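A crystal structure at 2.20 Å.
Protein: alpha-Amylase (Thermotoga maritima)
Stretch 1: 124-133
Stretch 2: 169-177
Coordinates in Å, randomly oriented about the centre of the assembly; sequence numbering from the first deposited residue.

Stretch 1, residues 124-133: ILEGFKKYQE
Stretch 2 (169-177) NYEKHMKKH

Two helices of the Thermotoga maritima alpha-amylase meet nearly at right angles: helix 125-133, which runs on later in the chain, and helix 169-174, which begins earlier, have axes 11.2 Å apart at closest approach and N-to-C directions 91° apart. The contact buries 414 Å², and its register is set by CA-CA distances of 7.8 Å for Leu 125 to His 173 and 6.3 Å for Lys 129 to Met 174. On stretch 2, Tyr 170 (chi1 t, chi2 108°) starts sideways, yet its ring carries OH to 2.8 Å from OE1 of Gln 132, a residue with chi1 and chi2 both t and CB directed toward stretch 2. His 173 (chi1 m, chi2 115°) also leaves the backbone sideways; Leu 125 (m, t) lies over one face of its imidazole, with Leu 125 CD1 4.0 Å from His 173 CD2. Met 174 folds through chi1 m, chi2 m and chi3 92°, bringing its methyl into the crossing: Met 174 CE is 4.2 Å from Leu 125 CB, an apolar contact, 3.8 Å from Leu 125 O and 4.1 Å from Lys 129 CB. Helical geometry is left at Lys 175, with phi/psi 62/37, although Lys 175 N still bonds to Glu 171 O at 2.7 Å. Lys 129, t at all four chi angles, extends across this helix end, placing its CE 3.3 Å from Met 174 O and its NZ 3.4 Å from Lys 175 CG. The Lys 175 side chain (m, m, t, t) sets out toward stretch 1 but its end leads away, turning back so that Lys 175 NZ donates a 2.9 Å hydrogen bond to Lys 172 O. Lys 176, with extended phi/psi of -165/145 and every chi t, points toward stretch 1 and brings its NZ to 3.8 Å from Gln 132 CG.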

ATOM      1  N   ILE A 124      37.757   1.233  12.146  1.00 67.69           N
ATOM      2  CA  ILE A 124      37.724   2.204  13.215  1.00 66.65           C
ATOM      3  C   ILE A 124      37.563   1.495  14.563  1.00 66.25           C
ATOM      4  O   ILE A 124      37.725   2.112  15.598  1.00 65.99           O
ATOM      5  CB  ILE A 124      36.637   3.286  12.959  1.00 66.33           C
ATOM      6  CG1 ILE A 124      35.239   2.663  12.961  1.00 65.64           C
ATOM      7  CG2 ILE A 124      36.933   4.048  11.650  1.00 64.84           C
ATOM      8  CD1 ILE A 124      34.123   3.665  12.922  1.00 66.79           C
ATOM      9  N   LEU A 125      37.263   0.196  14.511  1.00 65.59           N
ATOM     10  CA  LEU A 125      37.315  -0.695  15.657  1.00 65.69           C
ATOM     11  C   LEU A 125      38.697  -0.724  16.305  1.00 66.62           C
ATOM     12  O   LEU A 125      38.816  -0.855  17.542  1.00 66.51           O
ATOM     13  CB  LEU A 125      36.904  -2.123  15.274  1.00 64.71           C
ATOM     14  CG  LEU A 125      35.416  -2.346  15.019  1.00 62.30           C
ATOM     15  CD1 LEU A 125      35.125  -3.809  14.803  1.00 61.34           C
ATOM     16  CD2 LEU A 125      34.547  -1.785  16.138  1.00 61.29           C
ATOM     17  N   GLU A 126      39.722  -0.611  15.463  1.00 66.79           N
ATOM     18  CA  GLU A 126      41.106  -0.504  15.887  1.00 68.28           C
ATOM     19  C   GLU A 126      41.285   0.737  16.774  1.00 66.95           C
ATOM     20  O   GLU A 126      42.006   0.690  17.774  1.00 67.40           O
ATOM     21  CB  GLU A 126      42.002  -0.469  14.643  1.00 67.91           C
ATOM     22  CG  GLU A 126      43.494  -0.290  14.883  1.00 71.66           C
ATOM     23  CD  GLU A 126      44.313  -0.367  13.572  1.00 72.93           C
ATOM     24  OE1 GLU A 126      44.737   0.714  13.060  1.00 79.16           O
ATOM     25  OE2 GLU A 126      44.509  -1.503  13.042  1.00 77.35           O
ATOM     26  N   GLY A 127      40.612   1.831  16.423  1.00 65.92           N
ATOM     27  CA  GLY A 127      40.619   3.045  17.244  1.00 64.73           C
ATOM     28  C   GLY A 127      39.936   2.868  18.593  1.00 64.49           C
ATOM     29  O   GLY A 127      40.438   3.286  19.624  1.00 64.54           O
ATOM     30  N   PHE A 128      38.772   2.245  18.593  1.00 64.06           N
ATOM     31  CA  PHE A 128      38.082   1.975  19.836  1.00 64.02           C
ATOM     32  C   PHE A 128      38.856   0.993  20.723  1.00 64.28           C
ATOM     33  O   PHE A 128      38.827   1.103  21.957  1.00 63.48           O
ATOM     34  CB  PHE A 128      36.648   1.490  19.565  1.00 63.06           C
ATOM     35  CG  PHE A 128      35.730   2.587  19.126  1.00 62.21           C
ATOM     36  CD1 PHE A 128      35.426   2.767  17.764  1.00 61.25           C
ATOM     37  CD2 PHE A 128      35.190   3.471  20.062  1.00 60.56           C
ATOM     38  CE1 PHE A 128      34.562   3.811  17.345  1.00 59.81           C
ATOM     39  CE2 PHE A 128      34.331   4.505  19.658  1.00 59.47           C
ATOM     40  CZ  PHE A 128      34.023   4.680  18.299  1.00 59.40           C
ATOM     41  N   LYS A 129      39.522   0.039  20.082  1.00 64.88           N
ATOM     42  CA  LYS A 129      40.297  -0.981  20.777  1.00 66.33           C
ATOM     43  C   LYS A 129      41.445  -0.312  21.534  1.00 66.78           C
ATOM     44  O   LYS A 129      41.752  -0.665  22.679  1.00 66.44           O
ATOM     45  CB  LYS A 129      40.821  -1.997  19.761  1.00 66.10           C
ATOM     46  CG  LYS A 129      41.608  -3.137  20.330  1.00 68.31           C
ATOM     47  CD  LYS A 129      42.162  -4.015  19.200  1.00 71.97           C
ATOM     48  CE  LYS A 129      42.945  -5.196  19.755  1.00 74.69           C
ATOM     49  NZ  LYS A 129      43.913  -5.728  18.762  1.00 75.44           N
ATOM     50  N   LYS A 130      42.030   0.693  20.886  1.00 67.78           N
ATOM     51  CA  LYS A 130      43.202   1.397  21.392  1.00 68.53           C
ATOM     52  C   LYS A 130      42.862   2.241  22.619  1.00 68.72           C
ATOM     53  O   LYS A 130      43.673   2.384  23.531  1.00 69.86           O
ATOM     54  CB  LYS A 130      43.818   2.220  20.262  1.00 68.08           C
ATOM     55  CG  LYS A 130      44.769   3.308  20.670  1.00 69.92           C
ATOM     56  CD  LYS A 130      45.314   4.027  19.451  1.00 72.25           C
ATOM     57  CE  LYS A 130      45.227   5.534  19.619  1.00 73.85           C
ATOM     58  NZ  LYS A 130      43.977   6.032  18.998  1.00 75.72           N
ATOM     59  N   TYR A 131      41.653   2.774  22.665  1.00 68.69           N
ATOM     60  CA  TYR A 131      41.239   3.482  23.853  1.00 68.14           C
ATOM     61  C   TYR A 131      40.829   2.548  24.983  1.00 67.26           C
ATOM     62  O   TYR A 131      40.980   2.905  26.156  1.00 67.45           O
ATOM     63  CB  TYR A 131      40.224   4.594  23.528  1.00 69.15           C
ATOM     64  CG  TYR A 131      40.863   5.699  22.696  1.00 70.54           C
ATOM     65  CD1 TYR A 131      41.742   6.625  23.268  1.00 71.49           C
ATOM     66  CD2 TYR A 131      40.604   5.807  21.337  1.00 73.03           C
ATOM     67  CE1 TYR A 131      42.336   7.631  22.508  1.00 71.26           C
ATOM     68  CE2 TYR A 131      41.202   6.805  20.564  1.00 73.17           C
ATOM     69  CZ  TYR A 131      42.070   7.709  21.153  1.00 72.06           C
ATOM     70  OH  TYR A 131      42.648   8.695  20.362  1.00 72.83           O
ATOM     71  N   GLN A 132      40.352   1.345  24.659  1.00 66.04           N
ATOM     72  CA  GLN A 132      40.119   0.367  25.716  1.00 64.74           C
ATOM     73  C   GLN A 132      41.445   0.020  26.409  1.00 65.89           C
ATOM     74  O   GLN A 132      41.485  -0.076  27.635  1.00 65.84           O
ATOM     75  CB  GLN A 132      39.390  -0.897  25.244  1.00 64.25           C
ATOM     76  CG  GLN A 132      38.937  -1.787  26.393  1.00 60.67           C
ATOM     77  CD  GLN A 132      37.887  -2.850  26.014  1.00 61.46           C
ATOM     78  OE1 GLN A 132      38.110  -3.724  25.153  1.00 60.49           O
ATOM     79  NE2 GLN A 132      36.759  -2.797  26.675  1.00 50.36           N
ATOM     80  N   GLU A 133      42.517  -0.133  25.627  1.00 66.55           N
ATOM     81  CA  GLU A 133      43.844  -0.509  26.166  1.00 68.27           C
ATOM     82  C   GLU A 133      44.392   0.513  27.160  1.00 66.93           C
ATOM     83  O   GLU A 133      45.063   0.145  28.125  1.00 67.12           O
ATOM     84  CB  GLU A 133      44.853  -0.804  25.047  1.00 67.95           C
ATOM     85  CG  GLU A 133      44.639  -2.213  24.443  1.00 71.35           C
ATOM     86  CD  GLU A 133      45.262  -2.411  23.038  1.00 72.21           C
ATOM     87  OE1 GLU A 133      45.741  -1.420  22.415  1.00 77.44           O
ATOM     88  OE2 GLU A 133      45.264  -3.577  22.552  1.00 77.33           O
ATOM     89  N   ASN A 169      32.111 -13.219  19.430  1.00 50.23           N
ATOM     90  CA  ASN A 169      32.294 -12.195  18.403  1.00 49.54           C
ATOM     91  C   ASN A 169      33.125 -10.990  18.856  1.00 48.76           C
ATOM     92  O   ASN A 169      34.001 -10.495  18.122  1.00 48.42           O
ATOM     93  CB  ASN A 169      30.971 -11.755  17.773  1.00 50.15           C
ATOM     94  CG  ASN A 169      31.198 -10.915  16.556  1.00 50.08           C
ATOM     95  OD1 ASN A 169      31.544 -11.448  15.503  1.00 52.02           O
ATOM     96  ND2 ASN A 169      31.095  -9.588  16.704  1.00 49.81           N
ATOM     97  N   TYR A 170      32.851 -10.532  20.069  1.00 47.77           N
ATOM     98  CA  TYR A 170      33.675  -9.538  20.700  1.00 48.90           C
ATOM     99  C   TYR A 170      35.134  -9.976  20.837  1.00 50.06           C
ATOM    100  O   TYR A 170      36.062  -9.190  20.516  1.00 50.71           O
ATOM    101  CB  TYR A 170      33.069  -9.156  22.066  1.00 48.32           C
ATOM    102  CG  TYR A 170      33.801  -8.103  22.867  1.00 48.67           C
ATOM    103  CD1 TYR A 170      33.271  -6.812  23.025  1.00 46.77           C
ATOM    104  CD2 TYR A 170      35.009  -8.402  23.513  1.00 50.30           C
ATOM    105  CE1 TYR A 170      33.919  -5.864  23.804  1.00 49.01           C
ATOM    106  CE2 TYR A 170      35.680  -7.451  24.290  1.00 51.00           C
ATOM    107  CZ  TYR A 170      35.121  -6.187  24.444  1.00 51.11           C
ATOM    108  OH  TYR A 170      35.781  -5.256  25.213  1.00 48.83           O
ATOM    109  N   GLU A 171      35.351 -11.187  21.358  1.00 51.35           N
ATOM    110  CA  GLU A 171      36.714 -11.726  21.468  1.00 53.58           C
ATOM    111  C   GLU A 171      37.482 -11.651  20.148  1.00 53.79           C
ATOM    112  O   GLU A 171      38.636 -11.201  20.126  1.00 54.28           O
ATOM    113  CB  GLU A 171      36.707 -13.174  21.945  1.00 54.29           C
ATOM    114  CG  GLU A 171      36.142 -13.398  23.345  1.00 58.63           C
ATOM    115  CD  GLU A 171      36.479 -14.791  23.859  1.00 66.93           C
ATOM    116  OE1 GLU A 171      37.666 -14.983  24.253  1.00 70.54           O
ATOM    117  OE2 GLU A 171      35.575 -15.688  23.862  1.00 68.86           O
ATOM    118  N   LYS A 172      36.833 -12.107  19.067  1.00 53.76           N
ATOM    119  CA  LYS A 172      37.383 -12.083  17.711  1.00 54.15           C
ATOM    120  C   LYS A 172      37.858 -10.695  17.283  1.00 54.63           C
ATOM    121  O   LYS A 172      38.972 -10.536  16.816  1.00 54.45           O
ATOM    122  CB  LYS A 172      36.358 -12.628  16.719  1.00 54.12           C
ATOM    123  CG  LYS A 172      36.790 -12.517  15.227  1.00 55.62           C
ATOM    124  CD  LYS A 172      35.653 -12.884  14.287  1.00 54.79           C
ATOM    125  CE  LYS A 172      34.821 -11.653  13.923  1.00 54.67           C
ATOM    126  NZ  LYS A 172      33.754 -12.033  12.920  1.00 55.94           N
ATOM    127  N   HIS A 173      37.022  -9.680  17.466  1.00 55.14           N
ATOM    128  CA  HIS A 173      37.420  -8.333  17.075  1.00 55.25           C
ATOM    129  C   HIS A 173      38.317  -7.656  18.074  1.00 56.59           C
ATOM    130  O   HIS A 173      39.171  -6.863  17.691  1.00 57.14           O
ATOM    131  CB  HIS A 173      36.198  -7.427  16.876  1.00 53.96           C
ATOM    132  CG  HIS A 173      35.328  -7.810  15.723  1.00 51.50           C
ATOM    133  ND1 HIS A 173      34.029  -8.246  15.889  1.00 50.44           N
ATOM    134  CD2 HIS A 173      35.554  -7.798  14.389  1.00 50.06           C
ATOM    135  CE1 HIS A 173      33.490  -8.486  14.708  1.00 49.74           C
ATOM    136  NE2 HIS A 173      34.399  -8.237  13.780  1.00 51.54           N
ATOM    137  N   MET A 174      38.081  -7.892  19.363  1.00 58.32           N
ATOM    138  CA  MET A 174      38.760  -7.089  20.360  1.00 59.26           C
ATOM    139  C   MET A 174      40.015  -7.766  20.893  1.00 60.17           C
ATOM    140  O   MET A 174      40.860  -7.111  21.501  1.00 61.07           O
ATOM    141  CB  MET A 174      37.800  -6.703  21.492  1.00 59.70           C
ATOM    142  CG  MET A 174      36.656  -5.778  21.065  1.00 59.17           C
ATOM    143  SD  MET A 174      37.119  -4.077  20.671  1.00 61.70           S
ATOM    144  CE  MET A 174      37.431  -4.132  18.908  1.00 57.17           C
ATOM    145  N   LYS A 175      40.154  -9.066  20.644  1.00 60.21           N
ATOM    146  CA  LYS A 175      41.308  -9.827  21.154  1.00 60.70           C
ATOM    147  C   LYS A 175      41.366  -9.839  22.699  1.00 60.02           C
ATOM    148  O   LYS A 175      42.455  -9.829  23.280  1.00 60.62           O
ATOM    149  CB  LYS A 175      42.653  -9.312  20.571  1.00 60.86           C
ATOM    150  CG  LYS A 175      42.641  -8.913  19.107  1.00 62.71           C
ATOM    151  CD  LYS A 175      42.456 -10.133  18.216  1.00 66.04           C
ATOM    152  CE  LYS A 175      42.346  -9.739  16.747  1.00 67.81           C
ATOM    153  NZ  LYS A 175      41.693 -10.857  15.950  1.00 71.99           N
ATOM    154  N   LYS A 176      40.202  -9.916  23.344  1.00 58.86           N
ATOM    155  CA  LYS A 176      40.071  -9.802  24.786  1.00 58.13           C
ATOM    156  C   LYS A 176      38.682 -10.320  25.070  1.00 56.49           C
ATOM    157  O   LYS A 176      37.776 -10.104  24.262  1.00 56.05           O
ATOM    158  CB  LYS A 176      40.137  -8.309  25.160  1.00 58.57           C
ATOM    159  CG  LYS A 176      40.065  -7.950  26.632  1.00 60.37           C
ATOM    160  CD  LYS A 176      40.206  -6.405  26.785  1.00 59.95           C
ATOM    161  CE  LYS A 176      40.216  -5.955  28.256  1.00 60.89           C
ATOM    162  NZ  LYS A 176      40.574  -4.505  28.406  1.00 62.06           N
ATOM    163  N   HIS A 177      38.498 -11.002  26.197  1.00 54.73           N
ATOM    164  CA  HIS A 177      37.155 -11.399  26.618  1.00 53.81           C
ATOM    165  C   HIS A 177      36.423 -10.105  27.071  1.00 52.20           C
ATOM    166  O   HIS A 177      37.044  -9.194  27.608  1.00 51.87           O
ATOM    167  CB  HIS A 177      37.201 -12.445  27.719  1.00 53.43           C
ATOM    168  CG  HIS A 177      35.988 -13.339  27.780  1.00 56.42           C
ATOM    169  ND1 HIS A 177      34.859 -13.034  28.522  1.00 58.53           N
ATOM    170  CD2 HIS A 177      35.746 -14.553  27.219  1.00 58.84           C
ATOM    171  CE1 HIS A 177      33.970 -14.009  28.401  1.00 59.10           C
ATOM    172  NE2 HIS A 177      34.486 -14.948  27.618  1.00 59.71           N
TER